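Local coordinates for resiniferatoxin-binding, phosphotriesterase-related protein (Rhodobacter sphaeroides 2.4.1, PDB 3K2G), which binds two zinc ions in a TIM-barrel fold of the phosphotriesterase family and probably hydrolyses phosphoric esters, at residues L85-A90 / L311-G316. Residues are numbered along the deposited sequence; the frame is centred on the assembly and turned at random.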
loop_
_atom_site.group_PDB
_atom_site.type_symbol
_atom_site.label_atom_id
_atom_site.label_comp_id
_atom_site.label_asym_id
_atom_site.label_seq_id
_atom_site.Cartn_x
_atom_site.Cartn_y
_atom_site.Cartn_z
ATOM N N LEU B 85 -44.816 11.096 8.008
ATOM C CA LEU B 85 -44.476 11.458 9.374
ATOM C C LEU B 85 -44.655 10.325 10.376
ATOM O O LEU B 85 -43.846 10.165 11.294
ATOM C CB LEU B 85 -45.301 12.671 9.803
ATOM C CG LEU B 85 -44.737 13.528 10.935
ATOM C CD1 LEU B 85 -43.294 13.909 10.641
ATOM C CD2 LEU B 85 -45.594 14.774 11.081
ATOM N N ASP B 86 -45.712 9.537 10.210
ATOM C CA ASP B 86 -45.949 8.436 11.133
ATOM C C ASP B 86 -44.858 7.373 11.042
ATOM O O ASP B 86 -44.475 6.784 12.051
ATOM C CB ASP B 86 -47.323 7.816 10.872
ATOM C CG ASP B 86 -48.453 8.711 11.334
ATOM O OD1 ASP B 86 -48.591 8.902 12.560
ATOM O OD2 ASP B 86 -49.192 9.233 10.475
ATOM N N LEU B 87 -44.358 7.134 9.836
ATOM C CA LEU B 87 -43.295 6.151 9.632
ATOM C C LEU B 87 -41.996 6.684 10.237
ATOM O O LEU B 87 -41.233 5.941 10.865
ATOM C CB LEU B 87 -43.098 5.879 8.134
ATOM C CG LEU B 87 -41.978 4.896 7.759
ATOM C CD1 LEU B 87 -42.204 3.565 8.453
ATOM C CD2 LEU B 87 -41.934 4.710 6.254
ATOM N N ALA B 88 -41.754 7.977 10.041
ATOM C CA ALA B 88 -40.564 8.620 10.585
ATOM C C ALA B 88 -40.560 8.405 12.094
ATOM O O ALA B 88 -39.548 8.015 12.676
ATOM C CB ALA B 88 -40.580 10.112 10.266
ATOM N N ILE B 89 -41.707 8.647 12.721
ATOM C CA ILE B 89 -41.833 8.476 14.161
ATOM C C ILE B 89 -41.543 7.042 14.589
ATOM O O ILE B 89 -40.857 6.818 15.583
ATOM C CB ILE B 89 -43.248 8.884 14.647
ATOM C CG1 ILE B 89 -43.393 10.404 14.569
ATOM C CG2 ILE B 89 -43.484 8.385 16.071
ATOM C CD1 ILE B 89 -44.809 10.902 14.760
ATOM N N ALA B 90 -42.070 6.067 13.850
ATOM C CA ALA B 90 -41.834 4.669 14.196
ATOM C C ALA B 90 -40.363 4.303 13.992
ATOM O O ALA B 90 -39.758 3.611 14.815
ATOM C CB ALA B 90 -42.719 3.752 13.351
ATOM N N LEU B 311 -35.029 3.321 5.062
ATOM C CA LEU B 311 -35.817 3.050 6.265
ATOM C C LEU B 311 -36.044 1.538 6.333
ATOM O O LEU B 311 -36.164 0.884 5.294
ATOM C CB LEU B 311 -37.162 3.770 6.191
ATOM C CG LEU B 311 -37.091 5.296 6.109
ATOM C CD1 LEU B 311 -38.486 5.858 5.876
ATOM C CD2 LEU B 311 -36.487 5.853 7.392
ATOM N N THR B 312 -36.112 0.986 7.544
ATOM C CA THR B 312 -36.293 -0.454 7.695
ATOM C C THR B 312 -37.603 -0.923 7.049
ATOM O O THR B 312 -37.681 -2.024 6.491
ATOM C CB THR B 312 -36.251 -0.870 9.186
ATOM O OG1 THR B 312 -37.441 -0.429 9.851
ATOM C CG2 THR B 312 -35.041 -0.238 9.869
ATOM N N ARG B 313 -38.622 -0.073 7.111
ATOM C CA ARG B 313 -39.915 -0.383 6.512
ATOM C C ARG B 313 -39.776 -0.740 5.033
ATOM O O ARG B 313 -40.573 -1.512 4.494
ATOM C CB ARG B 313 -40.850 0.817 6.668
ATOM C CG ARG B 313 -41.850 1.007 5.539
ATOM C CD ARG B 313 -43.069 0.135 5.695
ATOM N NE ARG B 313 -44.047 0.379 4.632
ATOM C CZ ARG B 313 -44.126 -0.326 3.509
ATOM N NH1 ARG B 313 -43.281 -1.328 3.292
ATOM N NH2 ARG B 313 -45.059 -0.039 2.608
ATOM N N TYR B 314 -38.768 -0.179 4.373
ATOM C CA TYR B 314 -38.557 -0.450 2.954
ATOM C C TYR B 314 -37.341 -1.324 2.676
ATOM O O TYR B 314 -36.795 -1.295 1.571
ATOM C CB TYR B 314 -38.433 0.858 2.177
ATOM C CG TYR B 314 -39.715 1.646 2.137
ATOM C CD1 TYR B 314 -40.816 1.183 1.416
ATOM C CD2 TYR B 314 -39.843 2.840 2.845
ATOM C CE1 TYR B 314 -42.015 1.893 1.401
ATOM C CE2 TYR B 314 -41.035 3.555 2.836
ATOM C CZ TYR B 314 -42.116 3.079 2.115
ATOM O OH TYR B 314 -43.294 3.793 2.102
ATOM N N GLY B 315 -36.931 -2.101 3.674
ATOM C CA GLY B 315 -35.793 -2.986 3.507
ATOM C C GLY B 315 -34.444 -2.367 3.825
ATOM O O GLY B 315 -33.402 -3.010 3.644
ATOM N N GLY B 316 -34.464 -1.126 4.302
ATOM C CA GLY B 316 -33.231 -0.428 4.631
ATOM C C GLY B 316 -32.752 -0.619 6.058
ATOM O O GLY B 316 -33.317 -1.411 6.804
#
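L311, in the long loop between barrel strand 299-301 and helix 321-332, sets its CD1 methyl 3.7 Å from CD2 of L87, the residue of 85-90 that carries the contact. With CG anti to the backbone N (chi1 178°), L87 extends so that CD2 reaches L311 and Y314, while both methyls touch R313. A branched leucine suits both places, since each is met by hydrocarbon. T312 begins a 3-10 turn (312-313) tied to helix 85-97: its hydroxyl hydrogen-bonds to E91 and Q94, and E91 also accepts from R313 N. R313 crosses L87 at about a right angle, its CB 3.5 Å from L87 CD1; the aliphatic part does the touching, while the guanidinium lies with one face over Y314 CE1. The Y314 ring carries R313 CG over its centre and offers CE2 to L87 CD2 at 3.7 Å, an oblique approach. G315, at phi 88°, has no CB to jam against the preceding carbonyl O, and G316 none to press on L311 N; G316 N and Y314 N both bond L311 O, closing the turn. The loop also carries zinc ligand D304, but L311 lies about 13 Å from zinc. No hydrogen bond links 85-90 to 311-316, so their contact rests on apolar packing around L87, with directional bonds supplied by E91 and Q94.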